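Local coordinates for ECXA (Escherichia coli, PDB 4L63), which binds a zinc ion and probably acts as a metallopeptidase of the metzincin family, at residues 21-26 and 178-183; 106-109 and 113-116; 196-201 and 205-210; 237-240 and 246-249. All blocks are in the same frame, centred on the assembly; numbering follows the deposited sequence.

Interaction 2 is the hairpin of strands 104-107 and 115-119 at one border of the five-stranded mixed sheet, and interaction 3 holds the methionine turn against helix 207-215; their centres are about 22 Å apart, on opposite sides of the chain's centre. Both come close to the zinc histidines, from the sheet and from the C-terminal half of the fold. Interaction 1, about 12 Å from interaction 2 centre to centre, joins residues on either side of that hairpin in sequence and touches it through F108. Interaction 4 comes last along the chain. It also meets interaction 1, where helix 228-239 bonds to 25-26, and lies away from the zinc, beside other chains of the assembly.

Interaction 1: residues 21-26 and 178-183; sequences QLYNIT and FPHGVG
Y23 reaches H180 with its phenol alone: OH donates to the backbone O of H180 in a short hydrogen bond of 2.5 Å. The carbonyl is met on a lone pair, in its own plane, at a C=O...donor angle of 137°, and the same oxygen lies near the plane of the tyrosine ring, at its edge. Y23 sets CG beside its backbone N and anti to its carbonyl carbon (chi1 -77°), which aims the long axis of the ring across the gap. H180 adopts the same first torsion, yet its imidazole leads away from 21-26. What remains beside the phenol is CB, 3.3 Å from Y23 OH, and the two side chains cross at about a right angle.

H180 is held in the type I turn from F178 to G181, which links strands 177-178 and 181-186; G181 N to F178 O, 3.2 Å, closes it. The backbone N of H180 donates to Y15 OH, outside the two segments, and Y15 also meets the Y23 ring edge-to-face, while P110 touches both Y23 and H180. Beyond Y23, N24 caps the helix that starts at I25, its OD1 accepting weakly from T26 N.

Since a carbonyl oxygen can only accept, the phenol must supply the proton. With just 91 Å² buried, the evidence points to a single directional attachment of the hairpin turn, made through its backbone and independent of the imidazole.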
loop_
_atom_site.group_PDB
_atom_site.type_symbol
_atom_site.label_atom_id
_atom_site.label_comp_id
_atom_site.label_asym_id
_atom_site.label_seq_id
_atom_site.Cartn_x
_atom_site.Cartn_y
_atom_site.Cartn_z
ATOM N N GLN A 21 9.076 -20.745 -9.557
ATOM C CA GLN A 21 8.454 -20.090 -10.696
ATOM C C GLN A 21 6.983 -20.456 -10.773
ATOM O O GLN A 21 6.624 -21.632 -10.740
ATOM C CB GLN A 21 9.175 -20.462 -11.996
ATOM C CG GLN A 21 10.685 -20.332 -11.897
ATOM C CD GLN A 21 11.132 -18.893 -11.708
ATOM O OE1 GLN A 21 10.837 -18.027 -12.534
ATOM N NE2 GLN A 21 11.832 -18.628 -10.608
ATOM N N LEU A 22 6.138 -19.436 -10.868
ATOM C CA LEU A 22 4.698 -19.632 -10.925
ATOM C C LEU A 22 4.298 -20.321 -12.216
ATOM O O LEU A 22 4.780 -19.967 -13.288
ATOM C CB LEU A 22 3.969 -18.293 -10.797
ATOM C CG LEU A 22 4.161 -17.616 -9.440
ATOM C CD1 LEU A 22 3.907 -16.123 -9.544
ATOM C CD2 LEU A 22 3.240 -18.258 -8.422
ATOM N N TYR A 23 3.417 -21.311 -12.115
ATOM C CA TYR A 23 2.902 -21.953 -13.312
ATOM C C TYR A 23 2.149 -20.929 -14.162
ATOM O O TYR A 23 1.451 -20.047 -13.654
ATOM C CB TYR A 23 2.019 -23.153 -12.954
ATOM C CG TYR A 23 2.835 -24.366 -12.554
ATOM C CD1 TYR A 23 3.440 -25.165 -13.519
ATOM C CD2 TYR A 23 3.022 -24.700 -11.216
ATOM C CE1 TYR A 23 4.199 -26.266 -13.167
ATOM C CE2 TYR A 23 3.782 -25.804 -10.853
ATOM C CZ TYR A 23 4.369 -26.584 -11.836
ATOM O OH TYR A 23 5.126 -27.684 -11.490
ATOM N N ASN A 24 2.353 -21.028 -15.465
ATOM C CA ASN A 24 1.753 -20.129 -16.435
ATOM C C ASN A 24 0.540 -20.809 -17.048
ATOM O O ASN A 24 0.696 -21.701 -17.885
ATOM C CB ASN A 24 2.784 -19.770 -17.505
ATOM C CG ASN A 24 2.320 -18.665 -18.429
ATOM O OD1 ASN A 24 1.159 -18.612 -18.827
ATOM N ND2 ASN A 24 3.239 -17.781 -18.790
ATOM N N ILE A 25 -0.663 -20.409 -16.642
ATOM C CA ILE A 25 -1.859 -21.114 -17.100
ATOM C C ILE A 25 -2.176 -20.792 -18.564
ATOM O O ILE A 25 -2.949 -21.502 -19.208
ATOM C CB ILE A 25 -3.094 -20.810 -16.216
ATOM C CG1 ILE A 25 -3.488 -19.334 -16.290
ATOM C CG2 ILE A 25 -2.848 -21.256 -14.767
ATOM C CD1 ILE A 25 -4.850 -19.049 -15.686
ATOM N N THR A 26 -1.563 -19.738 -19.095
ATOM C CA THR A 26 -1.678 -19.451 -20.522
ATOM C C THR A 26 -0.854 -20.472 -21.300
ATOM O O THR A 26 -1.307 -21.007 -22.311
ATOM C CB THR A 26 -1.208 -18.022 -20.877
ATOM O OG1 THR A 26 -2.039 -17.058 -20.218
ATOM C CG2 THR A 26 -1.285 -17.791 -22.387
ATOM N N PHE A 178 3.502 -29.043 -2.465
ATOM C CA PHE A 178 2.453 -29.752 -3.184
ATOM C C PHE A 178 3.096 -30.638 -4.258
ATOM O O PHE A 178 4.308 -30.549 -4.466
ATOM C CB PHE A 178 1.461 -28.737 -3.765
ATOM C CG PHE A 178 0.716 -27.977 -2.709
ATOM C CD1 PHE A 178 -0.461 -28.479 -2.177
ATOM C CD2 PHE A 178 1.208 -26.772 -2.225
ATOM C CE1 PHE A 178 -1.140 -27.794 -1.186
ATOM C CE2 PHE A 178 0.536 -26.084 -1.231
ATOM C CZ PHE A 178 -0.643 -26.595 -0.714
ATOM N N PRO A 179 2.304 -31.513 -4.916
ATOM C CA PRO A 179 2.902 -32.457 -5.874
ATOM C C PRO A 179 3.782 -31.834 -6.956
ATOM O O PRO A 179 4.763 -32.456 -7.355
ATOM C CB PRO A 179 1.676 -33.113 -6.514
ATOM C CG PRO A 179 0.673 -33.120 -5.431
ATOM C CD PRO A 179 0.885 -31.834 -4.669
ATOM N N HIS A 180 3.453 -30.633 -7.421
ATOM C CA HIS A 180 4.198 -30.054 -8.535
ATOM C C HIS A 180 4.955 -28.797 -8.134
ATOM O O HIS A 180 5.398 -28.031 -8.989
ATOM C CB HIS A 180 3.253 -29.761 -9.705
ATOM C CG HIS A 180 2.650 -30.993 -10.306
ATOM N ND1 HIS A 180 1.288 -31.213 -10.354
ATOM C CD2 HIS A 180 3.223 -32.081 -10.870
ATOM C CE1 HIS A 180 1.050 -32.376 -10.929
ATOM N NE2 HIS A 180 2.209 -32.926 -11.253
ATOM N N GLY A 181 5.120 -28.595 -6.830
ATOM C CA GLY A 181 5.876 -27.453 -6.352
ATOM C C GLY A 181 5.485 -26.947 -4.977
ATOM O O GLY A 181 5.394 -27.715 -4.019
ATOM N N VAL A 182 5.255 -25.641 -4.889
ATOM C CA VAL A 182 5.068 -24.977 -3.608
ATOM C C VAL A 182 4.111 -23.796 -3.784
ATOM O O VAL A 182 4.074 -23.173 -4.844
ATOM C CB VAL A 182 6.436 -24.507 -3.025
ATOM C CG1 VAL A 182 7.119 -23.511 -3.966
ATOM C CG2 VAL A 182 6.271 -23.904 -1.624
ATOM N N GLY A 183 3.310 -23.508 -2.764
ATOM C CA GLY A 183 2.466 -22.323 -2.803
ATOM C C GLY A 183 3.269 -21.070 -2.523
ATOM O O GLY A 183 4.099 -21.048 -1.614
#

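Interaction 2: residues 106-109 and 113-116; sequences TIFD and NSRT
D109 answers N113 across the three-residue connection 110-112, and its side chain can be followed outward. CB sits 3.4 Å from the backbone O of N113. From there CG runs anti to the backbone N (chi1 176°), directed at N113, in the loop just before strand 115-119, and has the N and O of N113 both 3.9 Å away. At the tip OD2 takes a weak hydrogen bond from N113 N, 3.1 Å long with an N-H...O angle of only 126°, while OD1 accepts from S111 N. The backbone of D109 is held more squarely: its N donates to S114 OG at 2.8 Å and 177°, and that hydroxyl also bonds to Y29 OH.

These bonds close the beta hairpin of strands 104-107 and 115-119. I107 and R115 form its antiparallel hydrogen-bonded pair, with I107 N to R115 O at 2.7 Å. On the face bearing these two, the side chains lie alongside and point the same way; I107 CD1 comes to the edge of the R115 guanidinium, 3.3 Å from NH1.

T106 and T116 occupy the other face as a non-hydrogen-bonded pair. T116 OG1 donates to T106 OG1 over 2.7 Å. T106 OG1 is bonded to OE1 of E161, the glutamate of the HExxH motif, so this border strand, as in other metzincins, probably lines the active-site cleft; the T106 side chain also touches that of the zinc ligand H164.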
loop_
_atom_site.group_PDB
_atom_site.type_symbol
_atom_site.label_atom_id
_atom_site.label_comp_id
_atom_site.label_asym_id
_atom_site.label_seq_id
_atom_site.Cartn_x
_atom_site.Cartn_y
_atom_site.Cartn_z
ATOM N N THR A 106 -9.997 -30.901 -6.983
ATOM C CA THR A 106 -9.367 -30.577 -8.264
ATOM C C THR A 106 -7.906 -31.014 -8.316
ATOM O O THR A 106 -7.146 -30.793 -7.369
ATOM C CB THR A 106 -9.441 -29.054 -8.562
ATOM O OG1 THR A 106 -10.804 -28.673 -8.783
ATOM C CG2 THR A 106 -8.618 -28.690 -9.790
ATOM N N ILE A 107 -7.516 -31.638 -9.423
ATOM C CA ILE A 107 -6.112 -31.938 -9.680
ATOM C C ILE A 107 -5.522 -30.956 -10.687
ATOM O O ILE A 107 -5.895 -30.964 -11.860
ATOM C CB ILE A 107 -5.915 -33.361 -10.224
ATOM C CG1 ILE A 107 -6.420 -34.403 -9.228
ATOM C CG2 ILE A 107 -4.448 -33.600 -10.555
ATOM C CD1 ILE A 107 -6.109 -35.835 -9.657
ATOM N N PHE A 108 -4.598 -30.116 -10.231
ATOM C CA PHE A 108 -3.921 -29.180 -11.122
ATOM C C PHE A 108 -2.784 -29.880 -11.845
ATOM O O PHE A 108 -1.820 -30.331 -11.223
ATOM C CB PHE A 108 -3.388 -27.967 -10.357
ATOM C CG PHE A 108 -2.750 -26.923 -11.241
ATOM C CD1 PHE A 108 -3.531 -26.062 -11.997
ATOM C CD2 PHE A 108 -1.370 -26.806 -11.317
ATOM C CE1 PHE A 108 -2.946 -25.098 -12.808
ATOM C CE2 PHE A 108 -0.780 -25.844 -12.119
ATOM C CZ PHE A 108 -1.570 -24.991 -12.871
ATOM N N ASP A 109 -2.905 -29.960 -13.165
ATOM C CA ASP A 109 -1.937 -30.669 -13.991
ATOM C C ASP A 109 -1.244 -29.728 -14.974
ATOM O O ASP A 109 -1.873 -29.211 -15.899
ATOM C CB ASP A 109 -2.625 -31.809 -14.743
ATOM C CG ASP A 109 -1.692 -32.524 -15.697
ATOM O OD1 ASP A 109 -0.474 -32.571 -15.423
ATOM O OD2 ASP A 109 -2.181 -33.042 -16.723
ATOM N N ASN A 113 -4.039 -31.333 -18.522
ATOM C CA ASN A 113 -5.157 -32.207 -18.177
ATOM C C ASN A 113 -5.573 -32.085 -16.710
ATOM O O ASN A 113 -5.559 -33.065 -15.960
ATOM C CB ASN A 113 -4.820 -33.664 -18.495
ATOM C CG ASN A 113 -6.032 -34.565 -18.405
ATOM O OD1 ASN A 113 -7.157 -34.134 -18.657
ATOM N ND2 ASN A 113 -5.813 -35.820 -18.029
ATOM N N SER A 114 -5.943 -30.871 -16.313
ATOM C CA SER A 114 -6.440 -30.619 -14.969
ATOM C C SER A 114 -7.859 -31.155 -14.841
ATOM O O SER A 114 -8.679 -30.986 -15.749
ATOM C CB SER A 114 -6.397 -29.122 -14.652
ATOM O OG SER A 114 -5.061 -28.692 -14.477
ATOM N N ARG A 115 -8.146 -31.817 -13.726
ATOM C CA ARG A 115 -9.445 -32.444 -13.544
ATOM C C ARG A 115 -10.156 -31.939 -12.297
ATOM O O ARG A 115 -9.578 -31.885 -11.210
ATOM C CB ARG A 115 -9.299 -33.969 -13.485
ATOM C CG ARG A 115 -8.015 -34.508 -14.107
ATOM C CD ARG A 115 -7.931 -36.023 -13.982
ATOM N NE ARG A 115 -7.902 -36.459 -12.587
ATOM C CZ ARG A 115 -8.286 -37.663 -12.173
ATOM N NH1 ARG A 115 -8.232 -37.975 -10.885
ATOM N NH2 ARG A 115 -8.726 -38.557 -13.047
ATOM N N THR A 116 -11.417 -31.561 -12.468
ATOM C CA THR A 116 -12.257 -31.171 -11.346
ATOM C C THR A 116 -13.392 -32.168 -11.158
ATOM O O THR A 116 -14.113 -32.482 -12.102
ATOM C CB THR A 116 -12.847 -29.765 -11.540
ATOM O OG1 THR A 116 -11.838 -28.783 -11.274
ATOM C CG2 THR A 116 -14.017 -29.542 -10.594
#

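Interaction 3: residues 196-201 and 205-210; sequences PSIMLN and YDYIDR
L200 lies over the ring of Y205, and I198 over that of Y207, so that two tyrosines of 205-210 pack against the methionine turn of a metzincin. This is the type I turn from S197 to L200, with M199 pointing away from 205-210 and touching the zinc ligand H164.

The first pair crosses at about a right angle. L200 CD2 stands 4.2 Å from the centroid of the Y205 ring and only 10° off its normal, a CH-pi contact over the centre. The other methyl, CD1, turns to the base of the ring and to R210, reaching R210 CG at 4.0 Å. R210 itself bends at chi2 and chi3, carrying its guanidinium away to a salt bridge with E9. At the edge of the Y205 ring, Y205 N donates to N201 O at 2.9 Å, nearly along the C=O axis.

The second pair meets obliquely. I198 holds CG1 anti to its backbone N (chi1 -163°), and this branch covers the Y207 ring with an offset toward the rim, 4.1 Å from the centroid. The backbone O of I198 accepts from ND1 of the zinc ligand H160, so the packed turn probably helps to position a first-shell histidine. Within the turn, S197 OG accepts from M199 N in an ST turn and pairs with D230.

At the Y207 ring edge, one water lies 2.5 Å from Y207 OH and 2.7 Å from P196 O, and Y207 OH also bonds to G225 N.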
loop_
_atom_site.group_PDB
_atom_site.type_symbol
_atom_site.label_atom_id
_atom_site.label_comp_id
_atom_site.label_asym_id
_atom_site.label_seq_id
_atom_site.Cartn_x
_atom_site.Cartn_y
_atom_site.Cartn_z
ATOM N N PRO A 196 -13.875 -11.493 1.558
ATOM C CA PRO A 196 -12.932 -12.612 1.703
ATOM C C PRO A 196 -12.746 -13.393 0.401
ATOM O O PRO A 196 -13.662 -13.460 -0.433
ATOM C CB PRO A 196 -13.583 -13.495 2.781
ATOM C CG PRO A 196 -15.026 -13.055 2.838
ATOM C CD PRO A 196 -14.998 -11.585 2.507
ATOM N N SER A 197 -11.559 -13.966 0.225
ATOM C CA SER A 197 -11.275 -14.793 -0.943
ATOM C C SER A 197 -12.198 -16.007 -0.968
ATOM O O SER A 197 -12.556 -16.547 0.073
ATOM C CB SER A 197 -9.812 -15.245 -0.936
ATOM O OG SER A 197 -9.537 -16.132 -2.007
ATOM N N ILE A 198 -12.587 -16.426 -2.165
ATOM C CA ILE A 198 -13.376 -17.632 -2.317
ATOM C C ILE A 198 -12.447 -18.853 -2.270
ATOM O O ILE A 198 -12.899 -20.001 -2.304
ATOM C CB ILE A 198 -14.195 -17.591 -3.628
ATOM C CG1 ILE A 198 -15.320 -18.637 -3.598
ATOM C CG2 ILE A 198 -13.273 -17.700 -4.843
ATOM C CD1 ILE A 198 -16.389 -18.427 -4.653
ATOM N N MET A 199 -11.142 -18.597 -2.160
ATOM C CA MET A 199 -10.161 -19.678 -2.023
ATOM C C MET A 199 -9.714 -19.873 -0.578
ATOM O O MET A 199 -8.651 -20.452 -0.330
ATOM C CB MET A 199 -8.939 -19.416 -2.900
ATOM C CG MET A 199 -9.273 -19.162 -4.356
ATOM S SD MET A 199 -10.220 -20.535 -5.058
ATOM C CE MET A 199 -9.036 -21.892 -4.939
ATOM N N LEU A 200 -10.504 -19.369 0.365
ATOM C CA LEU A 200 -10.299 -19.687 1.776
ATOM C C LEU A 200 -10.202 -21.197 1.946
ATOM O O LEU A 200 -10.918 -21.948 1.283
ATOM C CB LEU A 200 -11.438 -19.144 2.637
ATOM C CG LEU A 200 -11.505 -17.629 2.819
ATOM C CD1 LEU A 200 -12.653 -17.270 3.759
ATOM C CD2 LEU A 200 -10.178 -17.075 3.324
ATOM N N ASN A 201 -9.298 -21.642 2.813
ATOM C CA ASN A 201 -9.184 -23.058 3.119
ATOM C C ASN A 201 -10.434 -23.512 3.870
ATOM O O ASN A 201 -10.726 -23.018 4.963
ATOM C CB ASN A 201 -7.916 -23.329 3.934
ATOM C CG ASN A 201 -7.543 -24.795 3.967
ATOM O OD1 ASN A 201 -8.411 -25.666 4.018
ATOM N ND2 ASN A 201 -6.243 -25.077 3.951
ATOM N N TYR A 205 -12.065 -22.285 7.428
ATOM C CA TYR A 205 -13.062 -21.222 7.316
ATOM C C TYR A 205 -14.349 -21.741 6.710
ATOM O O TYR A 205 -14.333 -22.693 5.931
ATOM C CB TYR A 205 -12.561 -20.072 6.440
ATOM C CG TYR A 205 -11.232 -19.477 6.820
ATOM C CD1 TYR A 205 -10.050 -20.030 6.347
ATOM C CD2 TYR A 205 -11.155 -18.331 7.609
ATOM C CE1 TYR A 205 -8.825 -19.482 6.668
ATOM C CE2 TYR A 205 -9.931 -17.772 7.938
ATOM C CZ TYR A 205 -8.769 -18.353 7.462
ATOM O OH TYR A 205 -7.541 -17.818 7.771
ATOM N N ASP A 206 -15.463 -21.109 7.065
ATOM C CA ASP A 206 -16.692 -21.248 6.297
ATOM C C ASP A 206 -16.886 -19.975 5.488
ATOM O O ASP A 206 -17.145 -18.904 6.051
ATOM C CB ASP A 206 -17.905 -21.494 7.190
ATOM C CG ASP A 206 -19.192 -21.642 6.392
ATOM O OD1 ASP A 206 -19.338 -22.646 5.661
ATOM O OD2 ASP A 206 -20.044 -20.732 6.470
ATOM N N TYR A 207 -16.742 -20.099 4.172
ATOM C CA TYR A 207 -16.802 -18.959 3.261
ATOM C C TYR A 207 -18.079 -18.137 3.428
ATOM O O TYR A 207 -18.041 -16.906 3.413
ATOM C CB TYR A 207 -16.682 -19.442 1.814
ATOM C CG TYR A 207 -16.891 -18.354 0.782
ATOM C CD1 TYR A 207 -15.922 -17.375 0.566
ATOM C CD2 TYR A 207 -18.059 -18.299 0.030
ATOM C CE1 TYR A 207 -16.112 -16.378 -0.374
ATOM C CE2 TYR A 207 -18.257 -17.309 -0.912
ATOM C CZ TYR A 207 -17.282 -16.351 -1.112
ATOM O OH TYR A 207 -17.477 -15.365 -2.051
ATOM N N ILE A 208 -19.209 -18.818 3.582
ATOM C CA ILE A 208 -20.488 -18.125 3.702
ATOM C C ILE A 208 -20.514 -17.260 4.951
ATOM O O ILE A 208 -20.912 -16.093 4.911
ATOM C CB ILE A 208 -21.668 -19.103 3.753
ATOM C CG1 ILE A 208 -21.724 -19.935 2.475
ATOM C CG2 ILE A 208 -22.974 -18.343 3.953
ATOM C CD1 ILE A 208 -22.933 -20.848 2.401
ATOM N N ASP A 209 -20.082 -17.847 6.062
ATOM C CA ASP A 209 -20.024 -17.144 7.332
ATOM C C ASP A 209 -19.069 -15.949 7.269
ATOM O O ASP A 209 -19.383 -14.874 7.770
ATOM C CB ASP A 209 -19.602 -18.100 8.446
ATOM C CG ASP A 209 -19.842 -17.527 9.828
ATOM O OD1 ASP A 209 -20.939 -16.971 10.063
ATOM O OD2 ASP A 209 -18.934 -17.631 10.679
ATOM N N ARG A 210 -17.903 -16.136 6.654
ATOM C CA ARG A 210 -16.956 -15.036 6.524
ATOM C C ARG A 210 -17.497 -13.960 5.583
ATOM O O ARG A 210 -17.317 -12.768 5.831
ATOM C CB ARG A 210 -15.588 -15.532 6.034
ATOM C CG ARG A 210 -14.936 -16.569 6.946
ATOM C CD ARG A 210 -15.064 -16.172 8.407
ATOM N NE ARG A 210 -14.425 -14.890 8.684
ATOM C CZ ARG A 210 -14.694 -14.135 9.743
ATOM N NH1 ARG A 210 -15.611 -14.524 10.623
ATOM N NH2 ARG A 210 -14.060 -12.981 9.914
HETATM O O HOH W 1 -15.806 -13.515 -2.110
#

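Interaction 4: residues 237-240 and 246-249; sequences MRRG and FTNR
N248 gives G240 the one clear hydrogen bond between 237-240 and 246-249: ND2 to G240 O, 3.1 Å, with an N-H...O angle of 141°. Its geometry is oblique, since the donor stands 40° above the carbonyl plane and the oxygen is tilted from the amide plane. The torsion of N248 (chi1 -75°, CG beside the backbone N) swings the amide toward G240, and ND2 also bonds to S242 O, so the amide nitrogen serves two backbone carbonyls and its rotation is fixed.

Structurally, the contact bridges the C-terminal end of helix 228-239 and the short helix 246-249. G240 is the first residue to leave helical angles, with positive phi, and the chain then enters strand 241-242, which pairs antiparallel with 21-22. L22 of that strand touches the N248 side chain.

Close polar approaches form a second group. R239, extended from CG to NE, and N248 run antiparallel alongside each other. R239 NE is 3.0 Å from N248 OD1, and its NH2 lies equally near that oxygen. T247 O sits at the guanidinium edge, 2.8 Å from R239 NH2, but the poor angle excludes a hydrogen bond. T247 OG1, 4.1 Å from R239 NH2, bonds to S245 OG.

Contacts with other chains form the third group: F246 and T247 pack on the backbone of one, and R249 NH2 hydrogen-bonds to the backbone of another.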
loop_
_atom_site.group_PDB
_atom_site.type_symbol
_atom_site.label_atom_id
_atom_site.label_comp_id
_atom_site.label_asym_id
_atom_site.label_seq_id
_atom_site.Cartn_x
_atom_site.Cartn_y
_atom_site.Cartn_z
ATOM N N MET A 237 -1.187 -15.583 -12.573
ATOM C CA MET A 237 -1.052 -16.963 -13.050
ATOM C C MET A 237 -1.157 -17.033 -14.567
ATOM O O MET A 237 -0.668 -17.985 -15.176
ATOM C CB MET A 237 -2.109 -17.879 -12.427
ATOM C CG MET A 237 -2.054 -17.976 -10.891
ATOM S SD MET A 237 -0.403 -18.266 -10.217
ATOM C CE MET A 237 -0.051 -19.916 -10.827
ATOM N N ARG A 238 -1.803 -16.043 -15.176
ATOM C CA ARG A 238 -1.901 -15.995 -16.639
ATOM C C ARG A 238 -0.583 -15.590 -17.285
ATOM O O ARG A 238 -0.350 -15.894 -18.446
ATOM C CB ARG A 238 -2.994 -15.030 -17.101
ATOM C CG ARG A 238 -4.400 -15.527 -16.884
ATOM C CD ARG A 238 -5.408 -14.487 -17.316
ATOM N NE ARG A 238 -5.272 -14.136 -18.726
ATOM C CZ ARG A 238 -5.411 -12.904 -19.204
ATOM N NH1 ARG A 238 -5.685 -11.899 -18.382
ATOM N NH2 ARG A 238 -5.272 -12.677 -20.502
ATOM N N ARG A 239 0.281 -14.899 -16.549
ATOM C CA ARG A 239 1.547 -14.480 -17.143
ATOM C C ARG A 239 2.729 -15.226 -16.532
ATOM O O ARG A 239 3.822 -15.236 -17.097
ATOM C CB ARG A 239 1.742 -12.967 -17.007
ATOM C CG ARG A 239 1.975 -12.472 -15.598
ATOM C CD ARG A 239 2.370 -11.003 -15.624
ATOM N NE ARG A 239 2.618 -10.478 -14.285
ATOM C CZ ARG A 239 1.687 -9.930 -13.511
ATOM N NH1 ARG A 239 0.435 -9.824 -13.944
ATOM N NH2 ARG A 239 2.010 -9.482 -12.307
ATOM N N GLY A 240 2.498 -15.862 -15.387
ATOM C CA GLY A 240 3.525 -16.649 -14.730
ATOM C C GLY A 240 4.759 -15.837 -14.392
ATOM O O GLY A 240 4.667 -14.650 -14.081
ATOM N N PHE A 246 8.364 -8.530 -7.984
ATOM C CA PHE A 246 7.494 -7.582 -7.287
ATOM C C PHE A 246 6.204 -7.360 -8.070
ATOM O O PHE A 246 5.152 -7.097 -7.486
ATOM C CB PHE A 246 8.210 -6.248 -7.062
ATOM C CG PHE A 246 9.428 -6.352 -6.178
ATOM C CD1 PHE A 246 9.469 -7.267 -5.139
ATOM C CD2 PHE A 246 10.535 -5.554 -6.406
ATOM C CE1 PHE A 246 10.593 -7.373 -4.333
ATOM C CE2 PHE A 246 11.664 -5.659 -5.604
ATOM C CZ PHE A 246 11.685 -6.566 -4.565
ATOM N N THR A 247 6.273 -7.460 -9.392
ATOM C CA THR A 247 5.055 -7.266 -10.180
ATOM C C THR A 247 4.102 -8.442 -9.923
ATOM O O THR A 247 2.882 -8.285 -9.982
ATOM C CB THR A 247 5.351 -7.125 -11.691
ATOM O OG1 THR A 247 5.946 -8.327 -12.175
ATOM C CG2 THR A 247 6.308 -5.971 -11.939
ATOM N N ASN A 248 4.667 -9.612 -9.623
ATOM C CA ASN A 248 3.863 -10.788 -9.302
ATOM C C ASN A 248 3.417 -10.824 -7.837
ATOM O O ASN A 248 2.311 -11.260 -7.542
ATOM C CB ASN A 248 4.633 -12.078 -9.627
ATOM C CG ASN A 248 4.682 -12.365 -11.117
ATOM O OD1 ASN A 248 3.869 -11.850 -11.878
ATOM N ND2 ASN A 248 5.630 -13.199 -11.534
ATOM N N ARG A 249 4.280 -10.383 -6.928
ATOM C CA ARG A 249 3.965 -10.476 -5.501
ATOM C C ARG A 249 2.935 -9.457 -5.021
ATOM O O ARG A 249 2.241 -9.702 -4.022
ATOM C CB ARG A 249 5.225 -10.315 -4.649
ATOM C CG ARG A 249 6.252 -11.429 -4.803
ATOM C CD ARG A 249 7.455 -11.161 -3.913
ATOM N NE ARG A 249 7.032 -10.835 -2.555
ATOM C CZ ARG A 249 7.836 -10.390 -1.594
ATOM N NH1 ARG A 249 9.123 -10.186 -1.836
ATOM N NH2 ARG A 249 7.339 -10.125 -0.393
#